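Local atomic coordinates of deoxyuridine 5'-triphosphate nucleotidohydrolase (Entamoeba histolytica, PDB entry 3LQW), a protein that probably hydrolyses dUTP to dUMP and diphosphate with the help of magnesium, supplying the precursor of thymidine nucleotides and keeping uracil out of DNA. Residues A[30-35]-A[51-56]. Sequence-based numbering, arbitrary orientation.
Sequences KLVEDA and YSNTNF
Asn53 reaches across to Val32, Asp34 and Ala35, and shows how one amide can join two loops with little buried surface: the two segments cover just 108 Å² between them. Its CG lies anti to the backbone N (chi1 -169°), which carries the amide out toward the turn, while the backbones stay apart, with Ala35 CA and Asn53 CA 6.0 Å from each other. Val32 arrives from the opposite direction, setting its CG2 methyl 3.9 Å from Asn53 CG. Asp34 crosses the asparagine side chain at about a right angle, and its carboxylate plane is turned 72° from that of the amide. Asp34 CG sits between its own backbone N and carbonyl carbon, a rotation (chi1 59°) that brings OD1 to 4.0 Å from Asn53 CG. The other carboxylate oxygen, OD2, forms a salt bridge with Lys125, which the Asn53 side chain also touches.

Val32 and Asp34 are presented together by a type I beta turn, closed by the bond from Ala35 N to Val32 O (3.1 Å). On the other segment, Ser52 OG spans Asn53 by donating to Thr54 O, in the carbonyl plane on a lone pair (2.7 Å). Strand 63-73 contacts both segments: Leu31 pairs through its backbone with Gly69, Asn53 with Ser67, and Ala35 rests on Val70. The contact, partly buried, thus links the loops that follow strands 25-30 and 47-51, a loop-to-loop contact in the beta-rich jelly-roll fold of trimeric dUTPases.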
loop_
_atom_site.group_PDB
_atom_site.type_symbol
_atom_site.label_atom_id
_atom_site.label_comp_id
_atom_site.label_asym_id
_atom_site.label_seq_id
_atom_site.Cartn_x
_atom_site.Cartn_y
_atom_site.Cartn_z
ATOM N N LYS A 30 -14.376 -6.840 20.339
ATOM C CA LYS A 30 -15.632 -6.815 19.636
ATOM C C LYS A 30 -16.438 -5.627 20.127
ATOM O O LYS A 30 -16.743 -5.511 21.323
ATOM C CB LYS A 30 -16.399 -8.116 19.862
ATOM C CG LYS A 30 -15.799 -9.354 19.326
ATOM C CD LYS A 30 -16.759 -10.584 19.527
ATOM C CE LYS A 30 -16.175 -11.885 19.100
ATOM N NZ LYS A 30 -17.029 -13.052 19.532
ATOM N N LEU A 31 -16.854 -4.754 19.231
ATOM C CA LEU A 31 -17.681 -3.618 19.566
ATOM C C LEU A 31 -19.181 -3.938 19.555
ATOM O O LEU A 31 -19.977 -3.148 20.117
ATOM C CB LEU A 31 -17.395 -2.459 18.604
ATOM C CG LEU A 31 -15.921 -2.029 18.616
ATOM C CD1 LEU A 31 -15.746 -0.903 17.592
ATOM C CD2 LEU A 31 -15.451 -1.628 20.010
ATOM N N VAL A 32 -19.538 -5.036 18.900
ATOM C CA VAL A 32 -20.894 -5.575 18.866
ATOM C C VAL A 32 -20.778 -7.078 18.980
ATOM O O VAL A 32 -19.752 -7.668 18.624
ATOM C CB VAL A 32 -21.669 -5.196 17.589
ATOM C CG1 VAL A 32 -22.032 -3.739 17.626
ATOM C CG2 VAL A 32 -20.851 -5.518 16.369
ATOM N N GLU A 33 -21.797 -7.701 19.565
ATOM C CA GLU A 33 -21.675 -9.100 19.947
ATOM C C GLU A 33 -21.433 -10.069 18.801
ATOM O O GLU A 33 -20.789 -11.092 18.975
ATOM C CB GLU A 33 -22.933 -9.539 20.702
ATOM N N ASP A 34 -21.947 -9.749 17.615
ATOM C CA ASP A 34 -21.768 -10.636 16.480
ATOM C C ASP A 34 -20.597 -10.249 15.573
ATOM O O ASP A 34 -20.470 -10.822 14.497
ATOM C CB ASP A 34 -23.058 -10.780 15.649
ATOM C CG ASP A 34 -23.578 -9.464 15.087
ATOM O OD1 ASP A 34 -22.912 -8.402 15.162
ATOM O OD2 ASP A 34 -24.714 -9.501 14.560
ATOM N N ALA A 35 -19.732 -9.338 16.013
ATOM C CA ALA A 35 -18.499 -9.069 15.241
ATOM C C ALA A 35 -17.662 -10.343 15.149
ATOM O O ALA A 35 -17.658 -11.174 16.069
ATOM C CB ALA A 35 -17.703 -7.978 15.901
ATOM N N TYR A 51 -13.515 -8.895 8.418
ATOM C CA TYR A 51 -14.869 -9.303 8.046
ATOM C C TYR A 51 -15.824 -8.129 8.154
ATOM O O TYR A 51 -15.750 -7.355 9.092
ATOM C CB TYR A 51 -15.360 -10.419 9.009
ATOM C CG TYR A 51 -14.525 -11.681 8.965
ATOM C CD1 TYR A 51 -13.369 -11.789 9.707
ATOM C CD2 TYR A 51 -14.916 -12.772 8.225
ATOM C CE1 TYR A 51 -12.598 -12.931 9.656
ATOM C CE2 TYR A 51 -14.178 -13.944 8.183
ATOM C CZ TYR A 51 -12.999 -14.017 8.899
ATOM O OH TYR A 51 -12.257 -15.181 8.873
ATOM N N SER A 52 -16.745 -8.012 7.201
ATOM C CA SER A 52 -17.802 -7.029 7.291
ATOM C C SER A 52 -18.810 -7.366 8.395
ATOM O O SER A 52 -19.249 -8.507 8.451
ATOM C CB SER A 52 -18.554 -6.914 5.958
ATOM O OG SER A 52 -19.539 -5.932 6.075
ATOM N N ASN A 53 -19.209 -6.352 9.157
ATOM C CA ASN A 53 -20.295 -6.548 10.133
ATOM C C ASN A 53 -21.651 -6.203 9.567
ATOM O O ASN A 53 -22.634 -6.298 10.300
ATOM C CB ASN A 53 -20.013 -5.763 11.416
ATOM C CG ASN A 53 -20.940 -6.129 12.543
ATOM O OD1 ASN A 53 -21.028 -7.302 12.954
ATOM N ND2 ASN A 53 -21.611 -5.129 13.058
ATOM N N THR A 54 -21.751 -5.826 8.289
ATOM C CA THR A 54 -23.026 -5.424 7.682
ATOM C C THR A 54 -23.124 -5.883 6.219
ATOM O O THR A 54 -22.136 -6.154 5.546
ATOM C CB THR A 54 -23.226 -3.896 7.722
ATOM O OG1 THR A 54 -22.401 -3.265 6.730
ATOM C CG2 THR A 54 -22.949 -3.272 9.090
ATOM N N ASN A 55 -24.342 -5.986 5.734
ATOM C CA ASN A 55 -24.609 -6.033 4.315
ATOM C C ASN A 55 -24.384 -4.630 3.749
ATOM O O ASN A 55 -24.600 -3.635 4.421
ATOM C CB ASN A 55 -26.066 -6.439 4.040
ATOM C CG ASN A 55 -26.394 -7.802 4.562
ATOM O OD1 ASN A 55 -25.609 -8.719 4.503
ATOM N ND2 ASN A 55 -27.643 -7.963 4.993
ATOM N N PHE A 56 -23.947 -4.544 2.497
ATOM C CA PHE A 56 -23.722 -3.247 1.869
ATOM C C PHE A 56 -23.742 -3.420 0.363
ATOM O O PHE A 56 -23.577 -4.521 -0.145
ATOM C CB PHE A 56 -22.404 -2.587 2.339
ATOM C CG PHE A 56 -21.174 -3.370 2.012
ATOM C CD1 PHE A 56 -20.707 -4.356 2.868
ATOM C CD2 PHE A 56 -20.465 -3.117 0.838
ATOM C CE1 PHE A 56 -19.596 -5.092 2.575
ATOM C CE2 PHE A 56 -19.375 -3.851 0.532
ATOM C CZ PHE A 56 -18.904 -4.808 1.389
#